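Local coordinates for protein purine nucleoside phosphorylase (Grouper iridovirus, PDB 3KHS) that probably catalyses the phosphate-dependent cleavage of purine nucleosides to the free base and ribose 1-phosphate in purine salvage, at residues Y4-E9 with I50-V55; K79-L84 with A219-V224; A175-M180 with I276-G281; S196-A201 with D212-S217. All blocks are in the same frame, centred on the assembly; numbering follows the deposited sequence.

Contact 1 (Y4-E9 with I50-V55); sequences YDLAKE and IPNFPV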
loop_
_atom_site.group_PDB
_atom_site.type_symbol
_atom_site.label_atom_id
_atom_site.label_comp_id
_atom_site.label_asym_id
_atom_site.label_seq_id
_atom_site.Cartn_x
_atom_site.Cartn_y
_atom_site.Cartn_z
ATOM N N TYR B 4 -15.265 8.032 -16.886
ATOM C CA TYR B 4 -16.694 8.266 -16.833
ATOM C C TYR B 4 -17.238 8.425 -18.261
ATOM O O TYR B 4 -18.333 7.940 -18.559
ATOM C CB TYR B 4 -17.013 9.473 -15.938
ATOM C CG TYR B 4 -18.465 9.527 -15.494
ATOM C CD1 TYR B 4 -19.135 8.370 -15.066
ATOM C CD2 TYR B 4 -19.184 10.736 -15.524
ATOM C CE1 TYR B 4 -20.487 8.414 -14.687
ATOM C CE2 TYR B 4 -20.540 10.796 -15.140
ATOM C CZ TYR B 4 -21.182 9.635 -14.729
ATOM O OH TYR B 4 -22.511 9.701 -14.372
ATOM N N ASP B 5 -16.472 9.065 -19.152
ATOM C CA ASP B 5 -16.909 9.208 -20.541
ATOM C C ASP B 5 -16.998 7.833 -21.207
ATOM O O ASP B 5 -17.932 7.565 -21.965
ATOM C CB ASP B 5 -15.967 10.103 -21.351
ATOM C CG ASP B 5 -16.198 11.572 -21.097
ATOM O OD1 ASP B 5 -17.370 12.013 -21.122
ATOM O OD2 ASP B 5 -15.201 12.290 -20.881
ATOM N N LEU B 6 -16.037 6.960 -20.924
ATOM C CA LEU B 6 -16.054 5.622 -21.500
ATOM C C LEU B 6 -17.197 4.797 -20.900
ATOM O O LEU B 6 -17.796 3.943 -21.579
ATOM C CB LEU B 6 -14.693 4.953 -21.282
ATOM C CG LEU B 6 -13.576 5.711 -22.016
ATOM C CD1 LEU B 6 -12.215 5.183 -21.638
ATOM C CD2 LEU B 6 -13.791 5.572 -23.525
ATOM N N ALA B 7 -17.506 5.056 -19.632
ATOM C CA ALA B 7 -18.597 4.347 -18.954
ATOM C C ALA B 7 -19.910 4.717 -19.627
ATOM O O ALA B 7 -20.748 3.852 -19.877
ATOM C CB ALA B 7 -18.661 4.719 -17.485
ATOM N N LYS B 8 -20.090 6.005 -19.916
ATOM C CA LYS B 8 -21.302 6.458 -20.596
ATOM C C LYS B 8 -21.441 5.794 -21.971
ATOM O O LYS B 8 -22.531 5.378 -22.358
ATOM C CB LYS B 8 -21.282 7.969 -20.734
ATOM C CG LYS B 8 -21.524 8.669 -19.415
ATOM C CD LYS B 8 -21.401 10.160 -19.564
ATOM C CE LYS B 8 -21.405 10.836 -18.213
ATOM N NZ LYS B 8 -20.945 12.256 -18.319
ATOM N N GLU B 9 -20.330 5.686 -22.696
ATOM C CA GLU B 9 -20.336 5.067 -24.009
ATOM C C GLU B 9 -20.733 3.611 -23.861
ATOM O O GLU B 9 -21.621 3.122 -24.566
ATOM C CB GLU B 9 -18.954 5.214 -24.667
ATOM C CG GLU B 9 -18.627 4.168 -25.742
ATOM C CD GLU B 9 -17.201 4.292 -26.278
ATOM O OE1 GLU B 9 -16.221 4.146 -25.493
ATOM O OE2 GLU B 9 -17.066 4.537 -27.501
ATOM N N ILE B 50 -18.730 -6.797 -24.285
ATOM C CA ILE B 50 -18.973 -5.442 -23.840
ATOM C C ILE B 50 -17.761 -4.540 -24.013
ATOM O O ILE B 50 -16.660 -4.842 -23.561
ATOM C CB ILE B 50 -19.415 -5.397 -22.364
ATOM C CG1 ILE B 50 -20.644 -6.267 -22.161
ATOM C CG2 ILE B 50 -19.704 -3.974 -21.951
ATOM C CD1 ILE B 50 -21.130 -6.253 -20.733
ATOM N N PRO B 51 -17.962 -3.419 -24.700
ATOM C CA PRO B 51 -16.971 -2.391 -24.987
ATOM C C PRO B 51 -16.391 -1.796 -23.697
ATOM O O PRO B 51 -17.140 -1.429 -22.799
ATOM C CB PRO B 51 -17.786 -1.355 -25.746
ATOM C CG PRO B 51 -18.768 -2.182 -26.502
ATOM C CD PRO B 51 -19.165 -3.255 -25.541
ATOM N N ASN B 52 -15.070 -1.680 -23.627
ATOM C CA ASN B 52 -14.398 -1.091 -22.465
ATOM C C ASN B 52 -14.327 -1.954 -21.200
ATOM O O ASN B 52 -13.607 -1.602 -20.279
ATOM C CB ASN B 52 -15.039 0.254 -22.095
ATOM C CG ASN B 52 -14.828 1.327 -23.143
ATOM O OD1 ASN B 52 -13.727 1.514 -23.643
ATOM N ND2 ASN B 52 -15.889 2.065 -23.452
ATOM N N PHE B 53 -15.077 -3.056 -21.142
ATOM C CA PHE B 53 -15.051 -3.933 -19.960
ATOM C C PHE B 53 -13.728 -4.672 -19.871
ATOM O O PHE B 53 -13.214 -5.176 -20.881
ATOM C CB PHE B 53 -16.182 -4.975 -20.019
ATOM C CG PHE B 53 -17.249 -4.803 -18.960
ATOM C CD1 PHE B 53 -17.884 -3.583 -18.771
ATOM C CD2 PHE B 53 -17.638 -5.877 -18.175
ATOM C CE1 PHE B 53 -18.890 -3.429 -17.814
ATOM C CE2 PHE B 53 -18.642 -5.742 -17.214
ATOM C CZ PHE B 53 -19.272 -4.514 -17.033
ATOM N N PRO B 54 -13.154 -4.752 -18.668
ATOM C CA PRO B 54 -11.875 -5.472 -18.554
ATOM C C PRO B 54 -12.101 -6.945 -18.883
ATOM O O PRO B 54 -13.218 -7.431 -18.782
ATOM C CB PRO B 54 -11.490 -5.267 -17.094
ATOM C CG PRO B 54 -12.099 -3.919 -16.770
ATOM C CD PRO B 54 -13.462 -3.991 -17.444
ATOM N N VAL B 55 -11.053 -7.647 -19.293
ATOM C CA VAL B 55 -11.159 -9.070 -19.603
ATOM C C VAL B 55 -10.744 -9.836 -18.345
ATOM O O VAL B 55 -10.019 -9.297 -17.505
ATOM C CB VAL B 55 -10.211 -9.463 -20.756
ATOM C CG1 VAL B 55 -10.303 -10.950 -21.018
ATOM C CG2 VAL B 55 -10.560 -8.689 -21.999
#
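Asn52 reaches across to helix 3-15 and meets Glu9 and Leu6 with its amide. The hydrogen bond runs from Asn52 ND2 to Glu9 OE1, 2.9 Å long and fairly straight at 162°. The acceptor lies almost in the plane of the Asn52 amide. The donor is less well placed for the carboxylate: ND2 meets OE1 on its anti side, well out of the carboxylate plane. The two flat groups are turned 39° against each other.

Glu9 gets there by its torsions. Its CG is anti to the backbone N (chi1 156°), and the chain runs on extended, which carries the carboxylate back toward the loop. Asn52 has CG beside its own backbone N, and its side chain lies crosswise to those of Glu9 and Leu6. Leu6 supplies the apolar part. Its CB lies 3.8 Å from Asn52 ND2, and its CD2 lies 4.1 Å from Asn52 OD1. The carbonyl O of Leu6 is also near, 3.3 Å from Asn52 ND2.

Thr10, one residue beyond Glu9, ties the same place together. Its OG1 accepts from Asn52 ND2, and its one proton must be shared by Leu6 O and Pro51 O or choose between them. Phe95 touches the Asn52 side chain, and Arg92 binds the Asn52 carbonyl. The contact is small and lies at the surface. Asn52 has a positive phi, as expected for the third residue of the type II beta turn from Ile50 to Phe53. The arrangement is a beta turn docked by its asparagine onto the N-terminal helix.

Contact 2 (K79-L84 with A219-V224); sequences KGRFHL and APETIV. With PO4 (phosphate ion), chain G.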
loop_
_atom_site.group_PDB
_atom_site.type_symbol
_atom_site.label_atom_id
_atom_site.label_comp_id
_atom_site.label_asym_id
_atom_site.label_seq_id
_atom_site.Cartn_x
_atom_site.Cartn_y
_atom_site.Cartn_z
ATOM N N LYS B 79 -22.468 -11.195 -13.139
ATOM C CA LYS B 79 -22.155 -12.570 -12.778
ATOM C C LYS B 79 -20.632 -12.663 -12.882
ATOM O O LYS B 79 -20.098 -13.090 -13.898
ATOM C CB LYS B 79 -22.828 -13.563 -13.735
ATOM C CG LYS B 79 -24.283 -13.866 -13.371
ATOM C CD LYS B 79 -24.866 -15.003 -14.174
ATOM C CE LYS B 79 -24.388 -16.359 -13.680
ATOM N NZ LYS B 79 -25.256 -17.477 -14.213
ATOM N N GLY B 80 -19.945 -12.224 -11.829
ATOM C CA GLY B 80 -18.498 -12.244 -11.817
ATOM C C GLY B 80 -18.054 -10.807 -11.694
ATOM O O GLY B 80 -18.704 -9.921 -12.242
ATOM N N ARG B 81 -16.968 -10.557 -10.968
ATOM C CA ARG B 81 -16.477 -9.195 -10.806
ATOM C C ARG B 81 -14.979 -9.155 -11.120
ATOM O O ARG B 81 -14.425 -10.147 -11.541
ATOM C CB ARG B 81 -16.744 -8.703 -9.385
ATOM C CG ARG B 81 -16.176 -9.614 -8.261
ATOM C CD ARG B 81 -15.629 -8.773 -7.113
ATOM N NE ARG B 81 -16.691 -7.980 -6.497
ATOM C CZ ARG B 81 -17.614 -8.476 -5.684
ATOM N NH1 ARG B 81 -17.612 -9.783 -5.367
ATOM N NH2 ARG B 81 -18.548 -7.669 -5.194
ATOM N N PHE B 82 -14.343 -8.002 -10.943
ATOM C CA PHE B 82 -12.919 -7.858 -11.209
ATOM C C PHE B 82 -12.202 -7.507 -9.904
ATOM O O PHE B 82 -12.742 -6.764 -9.086
ATOM C CB PHE B 82 -12.703 -6.758 -12.275
ATOM C CG PHE B 82 -13.334 -7.089 -13.593
ATOM C CD1 PHE B 82 -12.786 -8.076 -14.407
ATOM C CD2 PHE B 82 -14.560 -6.532 -13.955
ATOM C CE1 PHE B 82 -13.461 -8.517 -15.560
ATOM C CE2 PHE B 82 -15.246 -6.969 -15.116
ATOM C CZ PHE B 82 -14.696 -7.962 -15.912
ATOM N N HIS B 83 -10.997 -8.041 -9.706
ATOM C CA HIS B 83 -10.236 -7.778 -8.476
ATOM C C HIS B 83 -8.844 -7.270 -8.734
ATOM O O HIS B 83 -8.201 -7.657 -9.725
ATOM C CB HIS B 83 -10.020 -9.045 -7.627
ATOM C CG HIS B 83 -11.221 -9.916 -7.481
ATOM N ND1 HIS B 83 -11.678 -10.724 -8.498
ATOM C CD2 HIS B 83 -12.048 -10.127 -6.428
ATOM C CE1 HIS B 83 -12.737 -11.398 -8.082
ATOM N NE2 HIS B 83 -12.983 -11.057 -6.829
ATOM N N LEU B 84 -8.352 -6.464 -7.792
ATOM C CA LEU B 84 -6.977 -5.970 -7.854
ATOM C C LEU B 84 -5.959 -7.083 -8.044
ATOM O O LEU B 84 -4.991 -6.916 -8.791
ATOM C CB LEU B 84 -6.583 -5.220 -6.581
ATOM C CG LEU B 84 -6.765 -3.722 -6.713
ATOM C CD1 LEU B 84 -8.260 -3.455 -6.881
ATOM C CD2 LEU B 84 -6.218 -2.986 -5.460
ATOM N N ALA B 219 -14.907 -3.358 -1.319
ATOM C CA ALA B 219 -14.636 -2.015 -0.813
ATOM C C ALA B 219 -14.360 -0.975 -1.888
ATOM O O ALA B 219 -14.927 0.115 -1.842
ATOM C CB ALA B 219 -13.460 -2.042 0.194
ATOM N N PRO B 220 -13.445 -1.270 -2.848
ATOM C CA PRO B 220 -13.204 -0.259 -3.864
ATOM C C PRO B 220 -14.448 -0.038 -4.715
ATOM O O PRO B 220 -14.658 1.059 -5.202
ATOM C CB PRO B 220 -12.010 -0.821 -4.669
ATOM C CG PRO B 220 -12.176 -2.260 -4.520
ATOM C CD PRO B 220 -12.526 -2.398 -3.042
ATOM N N GLU B 221 -15.266 -1.067 -4.892
ATOM C CA GLU B 221 -16.475 -0.922 -5.680
ATOM C C GLU B 221 -17.508 -0.024 -4.987
ATOM O O GLU B 221 -18.176 0.780 -5.648
ATOM C CB GLU B 221 -17.084 -2.282 -5.973
ATOM C CG GLU B 221 -16.272 -3.123 -6.946
ATOM C CD GLU B 221 -16.351 -4.594 -6.588
ATOM O OE1 GLU B 221 -15.494 -5.071 -5.806
ATOM O OE2 GLU B 221 -17.289 -5.268 -7.061
ATOM N N THR B 222 -17.644 -0.144 -3.669
ATOM C CA THR B 222 -18.606 0.699 -2.956
ATOM C C THR B 222 -18.083 2.123 -2.823
ATOM O O THR B 222 -18.860 3.066 -2.691
ATOM C CB THR B 222 -18.946 0.146 -1.544
ATOM O OG1 THR B 222 -17.760 0.145 -0.721
ATOM C CG2 THR B 222 -19.485 -1.270 -1.662
ATOM N N ILE B 223 -16.769 2.293 -2.845
ATOM C CA ILE B 223 -16.228 3.644 -2.764
ATOM C C ILE B 223 -16.664 4.391 -4.033
ATOM O O ILE B 223 -17.077 5.537 -3.980
ATOM C CB ILE B 223 -14.687 3.670 -2.748
ATOM C CG1 ILE B 223 -14.157 3.136 -1.417
ATOM C CG2 ILE B 223 -14.196 5.108 -3.020
ATOM C CD1 ILE B 223 -12.638 3.024 -1.405
ATOM N N VAL B 224 -16.541 3.723 -5.172
ATOM C CA VAL B 224 -16.889 4.304 -6.454
ATOM C C VAL B 224 -18.409 4.467 -6.602
ATOM O O VAL B 224 -18.879 5.500 -7.054
ATOM C CB VAL B 224 -16.311 3.445 -7.575
ATOM C CG1 VAL B 224 -16.825 3.928 -8.922
ATOM C CG2 VAL B 224 -14.772 3.477 -7.490
HETATM P P PO4 G . -15.153 -12.325 -4.001
HETATM O O1 PO4 G . -16.472 -12.904 -3.634
HETATM O O2 PO4 G . -15.258 -11.632 -5.324
HETATM O O3 PO4 G . -14.729 -11.330 -2.973
HETATM O O4 PO4 G . -14.146 -13.417 -4.082
HETATM O O HOH W 1 -12.843 -5.382 -6.807
#
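Arg81 has CG between its backbone N and carbonyl carbon (chi1 55°), and its chain bends again at chi2 and chi3. This folds the guanidinium toward helix 219-227. Glu221 comes from the first turn of that helix, with CG beside the backbone N and a bend at chi2.

The two form a buried salt bridge. Arg81 grips side-on, with two nitrogens on one oxygen. NE to Glu221 OE2 is 2.8 Å and uses the syn lone pair; NH2 to the same OE2 is longer, 3.3 Å, and more bent. OE2 lies in the guanidinium plane, but the carboxylate is turned 71° from that plane. Glu221 OE1 accepts from a water that also donates to Phe82 O, linking the helix to the loop backbone.

Arg81 NH1 turns to the phosphate ion and donates to its O2 at 3.0 Å. His83 NE2 donates to the same O2 at 2.8 Å, nearly straight (165°). Ser30, Ala113 N and Ser217 bind the ion as well, and Arg81 NH1 also bonds Thr111 O.

Glu221 is thus second shell and Arg81 first shell. The carboxylate holds the guanidinium in place and fixes its rotation, so that NH1 points at the phosphate, consistent with a phosphate site of the kind a nucleoside phosphorylase needs.

Contact 3 (A175-M180 with I276-G281); sequences ARELGM and IEKIRG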
loop_
_atom_site.group_PDB
_atom_site.type_symbol
_atom_site.label_atom_id
_atom_site.label_comp_id
_atom_site.label_asym_id
_atom_site.label_seq_id
_atom_site.Cartn_x
_atom_site.Cartn_y
_atom_site.Cartn_z
ATOM N N ALA B 175 -33.416 -11.390 6.690
ATOM C CA ALA B 175 -32.732 -12.571 7.191
ATOM C C ALA B 175 -33.609 -13.194 8.270
ATOM O O ALA B 175 -33.871 -14.401 8.245
ATOM C CB ALA B 175 -31.374 -12.186 7.767
ATOM N N ARG B 176 -34.058 -12.368 9.212
ATOM C CA ARG B 176 -34.932 -12.837 10.280
ATOM C C ARG B 176 -36.120 -13.530 9.631
ATOM O O ARG B 176 -36.399 -14.704 9.877
ATOM C CB ARG B 176 -35.443 -11.661 11.111
ATOM C CG ARG B 176 -36.615 -12.005 12.030
ATOM C CD ARG B 176 -37.270 -10.745 12.586
ATOM N NE ARG B 176 -37.657 -9.809 11.522
ATOM C CZ ARG B 176 -38.666 -9.995 10.667
ATOM N NH1 ARG B 176 -39.422 -11.089 10.737
ATOM N NH2 ARG B 176 -38.912 -9.087 9.722
ATOM N N GLU B 177 -36.801 -12.784 8.780
ATOM C CA GLU B 177 -37.970 -13.261 8.068
ATOM C C GLU B 177 -37.746 -14.594 7.365
ATOM O O GLU B 177 -38.678 -15.382 7.211
ATOM C CB GLU B 177 -38.350 -12.189 7.063
ATOM C CG GLU B 177 -39.762 -12.181 6.565
ATOM C CD GLU B 177 -40.064 -10.875 5.829
ATOM O OE1 GLU B 177 -39.778 -9.783 6.400
ATOM O OE2 GLU B 177 -40.583 -10.953 4.689
ATOM N N LEU B 178 -36.518 -14.850 6.917
ATOM C CA LEU B 178 -36.225 -16.114 6.227
ATOM C C LEU B 178 -35.734 -17.197 7.178
ATOM O O LEU B 178 -35.471 -18.325 6.752
ATOM C CB LEU B 178 -35.194 -15.910 5.107
ATOM C CG LEU B 178 -35.653 -15.129 3.866
ATOM C CD1 LEU B 178 -34.465 -14.382 3.300
ATOM C CD2 LEU B 178 -36.285 -16.063 2.818
ATOM N N GLY B 179 -35.616 -16.850 8.459
ATOM C CA GLY B 179 -35.183 -17.817 9.454
ATOM C C GLY B 179 -33.677 -17.987 9.565
ATOM O O GLY B 179 -33.214 -19.046 9.977
ATOM N N MET B 180 -32.921 -16.940 9.233
ATOM C CA MET B 180 -31.454 -16.994 9.256
ATOM C C MET B 180 -30.873 -15.999 10.238
ATOM O O MET B 180 -29.676 -15.710 10.212
ATOM C CB MET B 180 -30.895 -16.666 7.861
ATOM C CG MET B 180 -31.617 -17.350 6.710
ATOM S SD MET B 180 -30.909 -17.004 5.063
ATOM C CE MET B 180 -31.078 -15.262 5.025
ATOM N N ILE B 276 -34.836 -7.112 -2.315
ATOM C CA ILE B 276 -35.249 -6.353 -3.471
ATOM C C ILE B 276 -36.746 -6.074 -3.356
ATOM O O ILE B 276 -37.222 -5.017 -3.772
ATOM C CB ILE B 276 -34.911 -7.123 -4.774
ATOM C CG1 ILE B 276 -33.392 -7.094 -4.990
ATOM C CG2 ILE B 276 -35.670 -6.535 -5.961
ATOM C CD1 ILE B 276 -32.900 -7.845 -6.227
ATOM N N GLU B 277 -37.492 -7.007 -2.776
ATOM C CA GLU B 277 -38.922 -6.784 -2.616
ATOM C C GLU B 277 -39.157 -5.594 -1.684
ATOM O O GLU B 277 -39.934 -4.709 -2.007
ATOM C CB GLU B 277 -39.613 -8.023 -2.056
ATOM C CG GLU B 277 -41.123 -7.971 -2.171
ATOM C CD GLU B 277 -41.783 -9.183 -1.546
ATOM O OE1 GLU B 277 -41.287 -10.314 -1.770
ATOM O OE2 GLU B 277 -42.803 -9.002 -0.837
ATOM N N LYS B 278 -38.480 -5.568 -0.537
ATOM C CA LYS B 278 -38.616 -4.462 0.422
ATOM C C LYS B 278 -38.173 -3.126 -0.179
ATOM O O LYS B 278 -38.649 -2.063 0.233
ATOM C CB LYS B 278 -37.785 -4.733 1.688
ATOM C CG LYS B 278 -38.252 -5.940 2.471
ATOM C CD LYS B 278 -37.240 -6.383 3.506
ATOM C CE LYS B 278 -37.846 -7.400 4.447
ATOM N NZ LYS B 278 -38.952 -6.775 5.269
ATOM N N ILE B 279 -37.247 -3.180 -1.134
ATOM C CA ILE B 279 -36.743 -1.985 -1.801
ATOM C C ILE B 279 -37.784 -1.396 -2.754
ATOM O O ILE B 279 -37.903 -0.177 -2.875
ATOM C CB ILE B 279 -35.470 -2.304 -2.613
ATOM C CG1 ILE B 279 -34.345 -2.723 -1.674
ATOM C CG2 ILE B 279 -35.046 -1.092 -3.420
ATOM C CD1 ILE B 279 -33.044 -3.087 -2.385
ATOM N N ARG B 280 -38.528 -2.266 -3.432
ATOM C CA ARG B 280 -39.551 -1.838 -4.377
ATOM C C ARG B 280 -40.544 -0.854 -3.751
ATOM O O ARG B 280 -41.353 -0.245 -4.444
ATOM C CB ARG B 280 -40.284 -3.063 -4.930
ATOM C CG ARG B 280 -41.430 -2.732 -5.861
ATOM C CD ARG B 280 -41.973 -3.973 -6.554
ATOM N NE ARG B 280 -42.193 -5.098 -5.645
ATOM C CZ ARG B 280 -42.877 -5.035 -4.505
ATOM N NH1 ARG B 280 -43.423 -3.889 -4.109
ATOM N NH2 ARG B 280 -43.014 -6.128 -3.760
ATOM N N GLY B 281 -40.469 -0.690 -2.435
ATOM C CA GLY B 281 -41.356 0.239 -1.765
ATOM C C GLY B 281 -40.747 1.627 -1.654
ATOM O O GLY B 281 -41.326 2.505 -1.007
#
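Glu177 and Lys278 form a surface salt bridge between two helices, and Arg176 extends it into a small network. The helices are 165-178 and 257-279, both near their C-terminal ends. Lys278 NZ lies 3.3 Å from Glu177 OE1, and the hydrogen bond there is weak. The same OE1 is 3.5 Å from Arg176 NH2, so one carboxylate oxygen serves two cations.

Both cations have another partner. Arg176 NH2 is hydrogen-bonded to Ser173 OG, and Lys278 NZ has a weak bond to that hydroxyl. The two positive nitrogens stay 5.0 Å apart, Arg176 NH2 to Lys278 NZ, and the carboxylate probably eases their repulsion.

The Glu177 and Lys278 side chains run antiparallel, alongside each other at their ends. Glu177 is extended, while Lys278 runs straight until it bends at its last torsion (chi4 -65°). The lysine chain also packs on Tyr170 and Ala174 of helix 165-178.

Helix 165-178 closes with a Schellman motif at Gly179, which has positive phi. Two backbone bonds run back into the last turn. Gly179 N donates to Arg176 O at 2.7 Å, and Met180 N donates to Ala175 O at 2.9 Å.

Contact 4 (S196-A201 with D212-S217); sequences SFETPA and DAVGMS. With PO4 (phosphate ion), chain G.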
loop_
_atom_site.group_PDB
_atom_site.type_symbol
_atom_site.label_atom_id
_atom_site.label_comp_id
_atom_site.label_asym_id
_atom_site.label_seq_id
_atom_site.Cartn_x
_atom_site.Cartn_y
_atom_site.Cartn_z
ATOM N N SER B 196 -2.654 -13.810 -2.135
ATOM C CA SER B 196 -2.188 -14.693 -1.060
ATOM C C SER B 196 -2.946 -14.360 0.218
ATOM O O SER B 196 -3.226 -13.189 0.500
ATOM C CB SER B 196 -0.727 -14.484 -0.806
ATOM O OG SER B 196 -0.519 -13.102 -0.528
ATOM N N PHE B 197 -3.291 -15.387 0.986
ATOM C CA PHE B 197 -3.991 -15.175 2.236
ATOM C C PHE B 197 -2.967 -14.611 3.191
ATOM O O PHE B 197 -1.745 -14.724 2.950
ATOM C CB PHE B 197 -4.589 -16.486 2.760
ATOM C CG PHE B 197 -5.787 -16.958 1.959
ATOM C CD1 PHE B 197 -6.875 -16.100 1.735
ATOM C CD2 PHE B 197 -5.845 -18.258 1.447
ATOM C CE1 PHE B 197 -8.003 -16.530 1.017
ATOM C CE2 PHE B 197 -6.971 -18.701 0.723
ATOM C CZ PHE B 197 -8.049 -17.832 0.511
ATOM N N GLU B 198 -3.433 -13.978 4.257
ATOM C CA GLU B 198 -2.498 -13.359 5.178
ATOM C C GLU B 198 -1.789 -14.299 6.157
ATOM O O GLU B 198 -2.272 -15.408 6.461
ATOM C CB GLU B 198 -3.169 -12.222 5.961
ATOM C CG GLU B 198 -4.621 -12.384 6.321
ATOM C CD GLU B 198 -5.595 -12.166 5.147
ATOM O OE1 GLU B 198 -5.368 -11.275 4.279
ATOM O OE2 GLU B 198 -6.607 -12.904 5.107
ATOM N N THR B 199 -0.615 -13.866 6.623
ATOM C CA THR B 199 0.107 -14.668 7.588
ATOM C C THR B 199 -0.590 -14.503 8.925
ATOM O O THR B 199 -1.423 -13.606 9.096
ATOM C CB THR B 199 1.545 -14.228 7.753
ATOM O OG1 THR B 199 1.587 -12.859 8.165
ATOM C CG2 THR B 199 2.313 -14.447 6.465
ATOM N N PRO B 200 -0.282 -15.390 9.892
ATOM C CA PRO B 200 -0.928 -15.263 11.202
ATOM C C PRO B 200 -0.610 -13.897 11.813
ATOM O O PRO B 200 -1.471 -13.257 12.422
ATOM C CB PRO B 200 -0.321 -16.415 12.006
ATOM C CG PRO B 200 -0.089 -17.454 10.958
ATOM C CD PRO B 200 0.512 -16.626 9.822
ATOM N N ALA B 201 0.623 -13.451 11.651
ATOM C CA ALA B 201 0.989 -12.151 12.181
ATOM C C ALA B 201 0.202 -11.011 11.509
ATOM O O ALA B 201 -0.080 -9.995 12.145
ATOM C CB ALA B 201 2.472 -11.920 12.028
ATOM N N ASP B 212 -14.021 -7.800 11.080
ATOM C CA ASP B 212 -14.866 -8.926 11.406
ATOM C C ASP B 212 -14.709 -10.006 10.349
ATOM O O ASP B 212 -14.948 -11.189 10.606
ATOM C CB ASP B 212 -16.337 -8.507 11.468
ATOM C CG ASP B 212 -16.644 -7.643 12.670
ATOM O OD1 ASP B 212 -16.557 -8.146 13.824
ATOM O OD2 ASP B 212 -16.961 -6.462 12.444
ATOM N N ALA B 213 -14.337 -9.590 9.148
ATOM C CA ALA B 213 -14.142 -10.516 8.039
ATOM C C ALA B 213 -13.157 -9.873 7.063
ATOM O O ALA B 213 -13.016 -8.646 7.041
ATOM C CB ALA B 213 -15.486 -10.818 7.347
ATOM N N VAL B 214 -12.463 -10.699 6.283
ATOM C CA VAL B 214 -11.476 -10.200 5.320
ATOM C C VAL B 214 -11.671 -10.824 3.949
ATOM O O VAL B 214 -11.900 -12.028 3.820
ATOM C CB VAL B 214 -10.033 -10.482 5.801
ATOM C CG1 VAL B 214 -9.820 -11.969 6.004
ATOM C CG2 VAL B 214 -9.028 -9.942 4.806
ATOM N N GLY B 215 -11.612 -9.980 2.925
ATOM C CA GLY B 215 -11.765 -10.450 1.561
ATOM C C GLY B 215 -10.950 -9.587 0.595
ATOM O O GLY B 215 -10.319 -8.623 1.003
ATOM N N MET B 216 -10.978 -9.891 -0.694
ATOM C CA MET B 216 -10.169 -9.120 -1.619
ATOM C C MET B 216 -10.960 -8.305 -2.647
ATOM O O MET B 216 -10.484 -8.089 -3.778
ATOM C CB MET B 216 -9.180 -10.060 -2.314
ATOM C CG MET B 216 -8.328 -10.909 -1.335
ATOM S SD MET B 216 -7.676 -12.398 -2.126
ATOM C CE MET B 216 -6.870 -13.228 -0.755
ATOM N N SER B 217 -12.138 -7.821 -2.242
ATOM C CA SER B 217 -12.983 -7.044 -3.154
ATOM C C SER B 217 -13.958 -6.140 -2.446
ATOM O O SER B 217 -13.735 -5.715 -1.318
ATOM C CB SER B 217 -13.806 -7.971 -4.037
ATOM O OG SER B 217 -14.801 -8.621 -3.272
HETATM P P PO4 G . -15.153 -12.325 -4.001
HETATM O O1 PO4 G . -16.472 -12.904 -3.634
HETATM O O2 PO4 G . -15.258 -11.632 -5.324
HETATM O O3 PO4 G . -14.729 -11.330 -2.973
HETATM O O4 PO4 G . -14.146 -13.417 -4.082
#
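Met216 and Phe197 meet through the methyl of the methionine. Met216 CE is 3.8 Å from Phe197 CD1 and comes to the ring obliquely. It also lies 3.9 Å from Ser196 O. The Met216 chain is extended beyond CG (chi2 158°), which carries the methyl across to the loop, and the two side chains stand roughly perpendicular.

Beside this pair, Glu198 and Val214 meet head-on. Glu198 OE2 sits 3.5 Å from Val214 CG1 and 3.8 Å from Val214 CG2, so the carboxylate rests on both methyls. Leu206 of helix 200-208 touches both residues.

The two segments belong to a beta-alpha-beta unit: strand 184-191, helix 200-208 and strand 213-215. Thr199 is the N-cap of that helix.

Further out, a neighbouring subunit holds the loop. Ser196 OG is hydrogen-bonded to Asn142 of that subunit and Thr199 OG1 to its His132 O, while Phe197 packs on its Phe156. At the far end of the other segment, Ser217 OG donates to O3 of the phosphate ion at 2.7 Å, while Tyr189 OH bonds the Ser217 backbone N. One residue before Ser217, Met216 N is hydrogen-bonded to a bound Tris molecule, probably from the crystallisation liquor.

Overall arrangement
Contact 2 is the most central, its centre about 6 Å from that of the chain. Contacts 1 and 4 touch it, with centres about 15 and 16 Å away. Phe82 packs on Phe53 and Pro54 of contact 1. Arg81 and His83 pack on Ser217 of contact 4, and contacts 2 and 4 share the phosphate ion. Strand 213-215 leads into helix 219-227, so one passage of chain serves both. Contact 3 lies across the chain centre from contact 1, their centres about 33 Å apart. Along the chain, contact 1 closes first, contacts 2 and 3 interleave, and contact 4 falls within both. Residues 79-84 and 212-217 thus contribute to one phosphate site, with Glu221 behind it.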